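Local structure of histidinol-phosphatase (Bordetella pertussis, 3FVV) at residues A[7-12]-A[98-103]; A[31-36]-A[78-83]; A[133-138]-A[165-170]. The protein probably catalyses the dephosphorylation of L-histidinol phosphate to L-histidinol, the direct precursor of histidine, as a member of the HAD-like hydrolase superfamily. All coordinates share one frame; numbering follows the deposited sequence.

From the N terminus, strand 5-9 runs into residues 10-12, and contact 1 closes only when the chain returns as helix 95-106. Nested inside that loop is contact 2, where the turn between helices 20-30 and 37-53 is clasped to helix 74-89; everything regular in between is helical, consistent with the inserted cap of many HAD hydrolases. Contact 3 comes later, in series, closing a 26-residue excursion, through strands 145-147 and 150-151, from strand 133-142 to helix 158-170. Contacts 1 and 3 serve the same sheet and touch where Leu8 CD2 lies 4.1 Å from Trp167 CZ3. Contact 2 stands apart, its centre 28 Å from either of the others.

Contact 1. Residues A[7-12]-A[98-103]; sequences ALFDLD and VDVVRG. With SO4 (sulfate ion), chain C.
Sulfate O1 is gripped by two successive backbone amides, Leu11 N at 3.2 Å and Asp12 N at 3.0 Å. The second bond is almost straight (174° at the hydrogen), the first more bent (141°). Asp10 and Asp12, with Thr14 just beyond, form the DxDxT signature (motif I) of HAD hydrolases, whose first aspartate takes up the phosphoryl group in characterised relatives. The sulfate, probably from the crystallisation liquor, thus sits where a substrate phosphate would be expected. Asp10 OD1 lies 2.9 Å from its O1. Thr115 OG1, Ala116 N and Lys160 NZ complete the grip on the anion, and Lys160 also forms a salt bridge with Asp10 OD1.

Phe9, just before Asp10, lies on strand 5-9, which is paired in parallel with strands 110-115 and 180-185, and it packs against helix 95-106. With CG beside its own backbone N (chi1 -53°), the ring reaches out to the helix, and Val101 CG2 sits squarely over its centre, 4.1 Å from the centroid, in a CH-pi contact. The ring's far end also comes close to the helix backbone, Phe9 CZ lying 4.0 Å from Val101 CA. Tyr184 and Leu15 pack around the same ring. Val100 adds a further apolar touch at a corner of the ring: its CG1 approaches obliquely, 3.9 Å from Phe9 CE1.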
loop_
_atom_site.group_PDB
_atom_site.type_symbol
_atom_site.label_atom_id
_atom_site.label_comp_id
_atom_site.label_asym_id
_atom_site.label_seq_id
_atom_site.Cartn_x
_atom_site.Cartn_y
_atom_site.Cartn_z
ATOM N N ALA A 7 -11.418 9.966 -3.092
ATOM C CA ALA A 7 -11.068 9.303 -1.869
ATOM C C ALA A 7 -9.901 8.351 -2.053
ATOM O O ALA A 7 -10.007 7.326 -2.752
ATOM C CB ALA A 7 -12.357 8.520 -1.316
ATOM N N LEU A 8 -8.812 8.640 -1.362
ATOM C CA LEU A 8 -7.598 7.868 -1.429
ATOM C C LEU A 8 -7.390 7.158 -0.087
ATOM O O LEU A 8 -7.516 7.762 0.998
ATOM C CB LEU A 8 -6.395 8.788 -1.692
ATOM C CG LEU A 8 -6.571 9.688 -2.949
ATOM C CD1 LEU A 8 -5.354 10.671 -3.073
ATOM C CD2 LEU A 8 -6.783 8.906 -4.221
ATOM N N PHE A 9 -7.015 5.888 -0.190
ATOM C CA PHE A 9 -6.730 5.058 0.951
ATOM C C PHE A 9 -5.334 4.485 0.944
ATOM O O PHE A 9 -4.940 3.816 0.015
ATOM C CB PHE A 9 -7.751 3.935 0.995
ATOM C CG PHE A 9 -9.136 4.411 0.950
ATOM C CD1 PHE A 9 -9.768 4.831 2.107
ATOM C CD2 PHE A 9 -9.806 4.483 -0.251
ATOM C CE1 PHE A 9 -11.046 5.283 2.073
ATOM C CE2 PHE A 9 -11.109 4.923 -0.313
ATOM C CZ PHE A 9 -11.749 5.298 0.860
ATOM N N ASP A 10 -4.607 4.727 2.013
ATOM C CA ASP A 10 -3.413 3.932 2.339
ATOM C C ASP A 10 -3.846 2.488 2.660
ATOM O O ASP A 10 -4.972 2.248 3.049
ATOM C CB ASP A 10 -2.712 4.574 3.559
ATOM C CG ASP A 10 -1.378 3.867 3.923
ATOM O OD1 ASP A 10 -0.520 3.715 2.991
ATOM O OD2 ASP A 10 -1.203 3.445 5.093
ATOM N N LEU A 11 -2.969 1.505 2.500
ATOM C CA LEU A 11 -3.311 0.124 2.828
ATOM C C LEU A 11 -2.751 -0.365 4.176
ATOM O O LEU A 11 -3.522 -0.633 5.110
ATOM C CB LEU A 11 -2.847 -0.837 1.732
ATOM C CG LEU A 11 -3.142 -2.315 1.964
ATOM C CD1 LEU A 11 -4.608 -2.532 2.025
ATOM C CD2 LEU A 11 -2.486 -3.237 0.822
ATOM N N ASP A 12 -1.431 -0.460 4.291
ATOM C CA ASP A 12 -0.845 -1.202 5.408
ATOM C C ASP A 12 -1.030 -0.447 6.690
ATOM O O ASP A 12 -0.617 0.680 6.785
ATOM C CB ASP A 12 0.624 -1.538 5.128
ATOM C CG ASP A 12 0.788 -2.387 3.859
ATOM O OD1 ASP A 12 0.073 -3.386 3.677
ATOM O OD2 ASP A 12 1.584 -2.034 2.991
ATOM N N VAL A 98 -13.797 -2.068 5.746
ATOM C CA VAL A 98 -14.652 -2.225 4.575
ATOM C C VAL A 98 -15.623 -1.065 4.467
ATOM O O VAL A 98 -15.832 -0.518 3.361
ATOM C CB VAL A 98 -15.415 -3.588 4.562
ATOM C CG1 VAL A 98 -16.471 -3.630 3.403
ATOM C CG2 VAL A 98 -14.437 -4.710 4.414
ATOM N N ASP A 99 -16.181 -0.672 5.617
ATOM C CA ASP A 99 -17.218 0.359 5.660
ATOM C C ASP A 99 -16.689 1.762 5.351
ATOM O O ASP A 99 -17.374 2.518 4.752
ATOM C CB ASP A 99 -17.920 0.368 7.001
ATOM C CG ASP A 99 -19.040 -0.664 7.097
ATOM O OD1 ASP A 99 -19.459 -1.159 6.055
ATOM O OD2 ASP A 99 -19.587 -0.885 8.184
ATOM N N VAL A 100 -15.451 2.080 5.745
ATOM C CA VAL A 100 -14.829 3.371 5.401
ATOM C C VAL A 100 -14.730 3.492 3.880
ATOM O O VAL A 100 -15.142 4.518 3.280
ATOM C CB VAL A 100 -13.501 3.586 6.219
ATOM C CG1 VAL A 100 -12.275 3.733 5.383
ATOM C CG2 VAL A 100 -13.636 4.808 7.070
ATOM N N VAL A 101 -14.295 2.418 3.245
ATOM C CA VAL A 101 -14.260 2.388 1.803
ATOM C C VAL A 101 -15.655 2.431 1.194
ATOM O O VAL A 101 -15.953 3.259 0.353
ATOM C CB VAL A 101 -13.448 1.185 1.295
ATOM C CG1 VAL A 101 -13.403 1.212 -0.216
ATOM C CG2 VAL A 101 -12.019 1.249 1.879
ATOM N N ARG A 102 -16.551 1.618 1.697
ATOM C CA ARG A 102 -17.856 1.504 1.139
ATOM C C ARG A 102 -18.635 2.772 1.185
ATOM O O ARG A 102 -19.375 3.078 0.223
ATOM C CB ARG A 102 -18.586 0.378 1.827
ATOM C CG ARG A 102 -19.950 0.198 1.362
ATOM C CD ARG A 102 -20.560 -1.030 2.041
ATOM N NE ARG A 102 -19.750 -2.250 1.824
ATOM C CZ ARG A 102 -20.255 -3.487 1.699
ATOM N NH1 ARG A 102 -21.582 -3.712 1.741
ATOM N NH2 ARG A 102 -19.429 -4.513 1.497
ATOM N N GLY A 103 -18.494 3.521 2.271
ATOM C CA GLY A 103 -19.161 4.821 2.358
ATOM C C GLY A 103 -18.774 5.753 1.212
ATOM O O GLY A 103 -19.610 6.468 0.640
HETATM S S SO4 C . 1.617 1.447 2.619
HETATM O O1 SO4 C . 0.208 0.992 2.307
HETATM O O2 SO4 C . 2.144 2.480 1.645
HETATM O O3 SO4 C . 1.583 1.855 4.014
HETATM O O4 SO4 C . 2.561 0.324 2.522
#

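Contact 2. Residues A[31-36]-A[78-83]; sequences TGRAGD and AAWHEE
Arg33 lies lengthwise over Trp80, its chain spanning the indole from the six-membered ring to the five-membered one. CB starts at the far rim, 3.8 Å from Trp80 CZ3, and CG follows at 3.9 Å from Trp80 CH2. With a bend at chi2 (145°) the chain follows the ring face, and CD makes a CH-pi contact, 3.7 Å from the centroid of the six-membered ring. NE comes next, 3.5 Å from Trp80 CE2. Then CZ reaches the pyrrole half, 3.6 Å from its centroid, where the guanidinium lies flat on the indole (planes 13° apart) in a cation-pi stack. At the tip, NH2 donates to Glu83 OE1 at 3.2 Å in a salt bridge, the acceptor near the guanidinium plane and using its syn lone pair.

The contact fastens the turn after helix 20-30 to helix 74-89, within the helical region that is consistent with a HAD cap. His72 meets Trp80 edge-to-face, and Phe27 packs on both Arg33 and Glu83. One face of the cation is thus served by pi electrons and one edge by a carboxylate, an arrangement that should hold the guanidinium's orientation as well as offset its charge.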
loop_
_atom_site.group_PDB
_atom_site.type_symbol
_atom_site.label_atom_id
_atom_site.label_comp_id
_atom_site.label_asym_id
_atom_site.label_seq_id
_atom_site.Cartn_x
_atom_site.Cartn_y
_atom_site.Cartn_z
ATOM N N THR A 31 6.644 -20.842 4.124
ATOM C CA THR A 31 5.880 -21.730 3.358
ATOM C C THR A 31 6.600 -22.578 2.274
ATOM O O THR A 31 5.961 -22.979 1.323
ATOM C CB THR A 31 4.752 -20.838 2.796
ATOM O OG1 THR A 31 3.495 -21.444 2.984
ATOM C CG2 THR A 31 4.963 -20.423 1.429
ATOM N N GLY A 32 7.877 -22.885 2.271
ATOM C CA GLY A 32 8.995 -22.058 2.257
ATOM C C GLY A 32 9.386 -22.089 0.744
ATOM O O GLY A 32 9.833 -23.096 0.163
ATOM N N ARG A 33 9.139 -20.961 0.112
ATOM C CA ARG A 33 9.299 -20.770 -1.283
ATOM C C ARG A 33 10.361 -19.725 -1.459
ATOM O O ARG A 33 10.512 -19.202 -2.528
ATOM C CB ARG A 33 7.957 -20.292 -1.826
ATOM C CG ARG A 33 6.980 -21.408 -1.862
ATOM C CD ARG A 33 5.614 -20.954 -1.556
ATOM N NE ARG A 33 4.645 -22.040 -1.778
ATOM C CZ ARG A 33 3.408 -22.018 -1.300
ATOM N NH1 ARG A 33 2.995 -20.971 -0.574
ATOM N NH2 ARG A 33 2.580 -23.009 -1.562
ATOM N N ALA A 34 11.102 -19.429 -0.388
ATOM C CA ALA A 34 12.167 -18.389 -0.434
ATOM C C ALA A 34 13.458 -19.005 0.102
ATOM O O ALA A 34 14.299 -18.303 0.653
ATOM C CB ALA A 34 11.760 -17.148 0.387
ATOM N N GLY A 35 13.575 -20.335 -0.026
ATOM C CA GLY A 35 14.709 -21.091 0.543
ATOM C C GLY A 35 14.378 -21.825 1.832
ATOM O O GLY A 35 13.227 -22.091 2.155
ATOM N N ASP A 36 15.414 -22.200 2.579
ATOM C CA ASP A 36 15.208 -22.729 3.935
ATOM C C ASP A 36 14.444 -21.698 4.782
ATOM O O ASP A 36 14.848 -20.513 4.885
ATOM C CB ASP A 36 16.536 -23.048 4.607
ATOM C CG ASP A 36 16.376 -23.303 6.087
ATOM O OD1 ASP A 36 15.758 -24.340 6.427
ATOM O OD2 ASP A 36 16.825 -22.460 6.904
ATOM N N ALA A 78 1.073 -16.373 -8.609
ATOM C CA ALA A 78 -0.340 -16.211 -8.506
ATOM C C ALA A 78 -1.024 -17.250 -7.625
ATOM O O ALA A 78 -1.910 -16.883 -6.870
ATOM C CB ALA A 78 -1.065 -16.126 -9.950
ATOM N N ALA A 79 -0.735 -18.526 -7.829
ATOM C CA ALA A 79 -1.284 -19.618 -7.045
ATOM C C ALA A 79 -0.911 -19.345 -5.568
ATOM O O ALA A 79 -1.767 -19.318 -4.712
ATOM C CB ALA A 79 -0.764 -21.012 -7.561
ATOM N N TRP A 80 0.352 -19.001 -5.304
ATOM C CA TRP A 80 0.757 -18.727 -3.918
ATOM C C TRP A 80 0.126 -17.485 -3.302
ATOM O O TRP A 80 -0.214 -17.453 -2.122
ATOM C CB TRP A 80 2.288 -18.678 -3.769
ATOM C CG TRP A 80 2.973 -19.893 -4.288
ATOM C CD1 TRP A 80 2.437 -21.104 -4.456
ATOM C CD2 TRP A 80 4.325 -19.983 -4.741
ATOM N NE1 TRP A 80 3.346 -21.960 -4.995
ATOM C CE2 TRP A 80 4.536 -21.297 -5.148
ATOM C CE3 TRP A 80 5.390 -19.072 -4.805
ATOM C CZ2 TRP A 80 5.779 -21.751 -5.681
ATOM C CZ3 TRP A 80 6.620 -19.520 -5.301
ATOM C CH2 TRP A 80 6.795 -20.841 -5.744
ATOM N N HIS A 81 -0.059 -16.454 -4.103
ATOM C CA HIS A 81 -0.742 -15.279 -3.613
ATOM C C HIS A 81 -2.205 -15.564 -3.244
ATOM O O HIS A 81 -2.693 -15.035 -2.311
ATOM C CB HIS A 81 -0.585 -14.127 -4.581
ATOM C CG HIS A 81 -1.112 -12.843 -4.049
ATOM N ND1 HIS A 81 -0.320 -11.917 -3.389
ATOM C CD2 HIS A 81 -2.356 -12.350 -4.023
ATOM C CE1 HIS A 81 -1.065 -10.900 -3.008
ATOM N NE2 HIS A 81 -2.304 -11.138 -3.375
ATOM N N GLU A 82 -2.901 -16.393 -3.994
ATOM C CA GLU A 82 -4.250 -16.776 -3.587
ATOM C C GLU A 82 -4.272 -17.435 -2.235
ATOM O O GLU A 82 -5.104 -17.174 -1.426
ATOM C CB GLU A 82 -4.941 -17.708 -4.600
ATOM C CG GLU A 82 -5.152 -17.110 -5.968
ATOM C CD GLU A 82 -5.494 -18.149 -7.040
ATOM O OE1 GLU A 82 -5.786 -19.307 -6.694
ATOM O OE2 GLU A 82 -5.423 -17.830 -8.251
ATOM N N GLU A 83 -3.316 -18.287 -1.952
ATOM C CA GLU A 83 -3.259 -18.893 -0.645
ATOM C C GLU A 83 -3.013 -17.831 0.437
ATOM O O GLU A 83 -3.557 -17.912 1.503
ATOM C CB GLU A 83 -2.130 -19.954 -0.673
ATOM C CG GLU A 83 -1.848 -20.613 0.674
ATOM C CD GLU A 83 -0.547 -21.481 0.593
ATOM O OE1 GLU A 83 -0.233 -21.980 -0.526
ATOM O OE2 GLU A 83 0.179 -21.590 1.620
#

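Contact 3. Residues A[133-138]-A[165-170]; sequences HLIATD and NQWLAG
Trp167 is the side chain around which this contact is built: it hangs from helix 158-170 toward strand 133-142 and meets His133 and Ile135, two residues apart and on the same side of the strand. This is helix-on-sheet packing in the Rossmann-like core of the HAD fold, with strand 133-142 running parallel to strand 110-115. CG of Trp167 is anti to the backbone N (chi1 161°), which swings the indole away from the helix and onto the sheet.

Ile135 comes in over one face of that indole, at about a right angle to it. Its CG1 lies 4.1 Å from Trp167 CD2; the terminal CD1 reaches the benzo side, although it is modelled too close to CE3 for that spacing to be trusted. His133 lies along the NE1-CE2-CZ2 edge of the indole, which spans both of its rings. Its imidazole is tilted against that edge, an oblique pair with ring planes 53° apart and the centroid 5.2 Å from that of the five-membered ring. Over a face of the imidazole stands Trp167 CZ2, 3.6 Å from His133 CG, while His133 ND1 lies near the indole plane, 3.5 Å from Trp167 NE1.

Beyond these two, the indole rests on Leu6 of strand 5-9 and on Leu110 of strand 110-115, so one tryptophan bridges three neighbouring strands. The helix that carries it also bears Lys160, a partner of the sulfate in contact 1. The chemistry is chiefly apolar, an aliphatic chain on an indole face beside a tilted imidazole; the hold of helix on sheet here should therefore rest mainly on apolar packing, with the one close polar pair, His133 ND1 and Trp167 NE1, at the indole's edge.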
loop_
_atom_site.group_PDB
_atom_site.type_symbol
_atom_site.label_atom_id
_atom_site.label_comp_id
_atom_site.label_asym_id
_atom_site.label_seq_id
_atom_site.Cartn_x
_atom_site.Cartn_y
_atom_site.Cartn_z
ATOM N N HIS A 133 -9.205 1.316 -8.583
ATOM C CA HIS A 133 -7.936 2.009 -8.958
ATOM C C HIS A 133 -6.895 1.740 -7.925
ATOM O O HIS A 133 -7.171 1.886 -6.711
ATOM C CB HIS A 133 -8.192 3.511 -9.043
ATOM C CG HIS A 133 -9.183 3.862 -10.113
ATOM N ND1 HIS A 133 -8.869 3.772 -11.460
ATOM C CD2 HIS A 133 -10.491 4.190 -10.048
ATOM C CE1 HIS A 133 -9.944 4.057 -12.172
ATOM N NE2 HIS A 133 -10.941 4.316 -11.336
ATOM N N LEU A 134 -5.692 1.414 -8.386
ATOM C CA LEU A 134 -4.572 1.079 -7.499
ATOM C C LEU A 134 -3.376 1.910 -7.907
ATOM O O LEU A 134 -2.969 1.879 -9.057
ATOM C CB LEU A 134 -4.171 -0.366 -7.682
ATOM C CG LEU A 134 -2.956 -0.857 -6.868
ATOM C CD1 LEU A 134 -3.181 -0.800 -5.371
ATOM C CD2 LEU A 134 -2.594 -2.253 -7.287
ATOM N N ILE A 135 -2.794 2.603 -6.959
ATOM C CA ILE A 135 -1.655 3.433 -7.230
ATOM C C ILE A 135 -0.564 2.898 -6.292
ATOM O O ILE A 135 -0.390 3.359 -5.131
ATOM C CB ILE A 135 -1.996 4.932 -7.013
ATOM C CG1 ILE A 135 -3.167 5.396 -7.924
ATOM C CG2 ILE A 135 -0.774 5.807 -7.277
ATOM C CD1 ILE A 135 -3.978 6.586 -7.357
ATOM N N ALA A 136 0.136 1.883 -6.794
ATOM C CA ALA A 136 1.122 1.114 -6.016
ATOM C C ALA A 136 2.483 1.116 -6.693
ATOM O O ALA A 136 2.582 1.347 -7.875
ATOM C CB ALA A 136 0.659 -0.367 -5.831
ATOM N N THR A 137 3.549 0.853 -5.931
ATOM C CA THR A 137 4.886 0.673 -6.527
ATOM C C THR A 137 4.744 -0.506 -7.497
ATOM O O THR A 137 4.121 -1.522 -7.172
ATOM C CB THR A 137 5.889 0.423 -5.450
ATOM O OG1 THR A 137 5.914 1.605 -4.652
ATOM C CG2 THR A 137 7.363 0.104 -5.995
ATOM N N ASP A 138 5.250 -0.334 -8.702
ATOM C CA ASP A 138 5.067 -1.327 -9.734
ATOM C C ASP A 138 6.348 -2.084 -9.967
ATOM O O ASP A 138 7.406 -1.497 -10.247
ATOM C CB ASP A 138 4.604 -0.716 -11.062
ATOM C CG ASP A 138 3.171 -0.142 -10.966
ATOM O OD1 ASP A 138 2.270 -0.807 -10.367
ATOM O OD2 ASP A 138 2.978 0.978 -11.488
ATOM N N ASN A 165 -0.991 12.328 -8.928
ATOM C CA ASN A 165 -1.234 13.393 -9.947
ATOM C C ASN A 165 -1.109 12.819 -11.388
ATOM O O ASN A 165 -1.950 13.121 -12.286
ATOM C CB ASN A 165 -0.375 14.630 -9.706
ATOM C CG ASN A 165 -0.761 15.393 -8.417
ATOM O OD1 ASN A 165 0.121 15.831 -7.633
ATOM N ND2 ASN A 165 -2.049 15.551 -8.197
ATOM N N GLN A 166 -0.148 11.915 -11.584
ATOM C CA GLN A 166 -0.012 11.269 -12.898
ATOM C C GLN A 166 -1.243 10.460 -13.229
ATOM O O GLN A 166 -1.719 10.542 -14.333
ATOM C CB GLN A 166 1.240 10.420 -12.992
ATOM C CG GLN A 166 2.469 11.238 -12.828
ATOM C CD GLN A 166 3.740 10.452 -12.767
ATOM O OE1 GLN A 166 3.826 9.383 -12.138
ATOM N NE2 GLN A 166 4.795 11.024 -13.378
ATOM N N TRP A 167 -1.785 9.702 -12.262
ATOM C CA TRP A 167 -2.983 8.906 -12.512
ATOM C C TRP A 167 -4.228 9.753 -12.886
ATOM O O TRP A 167 -4.936 9.458 -13.842
ATOM C CB TRP A 167 -3.228 7.993 -11.309
ATOM C CG TRP A 167 -4.570 7.466 -11.181
ATOM C CD1 TRP A 167 -5.160 6.523 -11.953
ATOM C CD2 TRP A 167 -5.512 7.831 -10.191
ATOM N NE1 TRP A 167 -6.445 6.275 -11.500
ATOM C CE2 TRP A 167 -6.680 7.070 -10.418
ATOM C CE3 TRP A 167 -5.501 8.748 -9.150
ATOM C CZ2 TRP A 167 -7.818 7.200 -9.648
ATOM C CZ3 TRP A 167 -6.639 8.857 -8.365
ATOM C CH2 TRP A 167 -7.782 8.097 -8.635
ATOM N N LEU A 168 -4.480 10.809 -12.147
ATOM C CA LEU A 168 -5.612 11.649 -12.447
ATOM C C LEU A 168 -5.490 12.214 -13.877
ATOM O O LEU A 168 -6.463 12.227 -14.647
ATOM C CB LEU A 168 -5.723 12.786 -11.415
ATOM C CG LEU A 168 -6.141 12.315 -10.022
ATOM C CD1 LEU A 168 -5.862 13.369 -8.954
ATOM C CD2 LEU A 168 -7.616 11.833 -9.973
ATOM N N ALA A 169 -4.301 12.664 -14.252
ATOM C CA ALA A 169 -4.123 13.276 -15.586
ATOM C C ALA A 169 -4.376 12.221 -16.690
ATOM O O ALA A 169 -5.036 12.480 -17.690
ATOM C CB ALA A 169 -2.741 13.860 -15.689
ATOM N N GLY A 170 -3.855 11.018 -16.496
ATOM C CA GLY A 170 -4.243 9.879 -17.340
ATOM C C GLY A 170 -5.764 9.703 -17.552
ATOM O O GLY A 170 -6.212 9.265 -18.590
#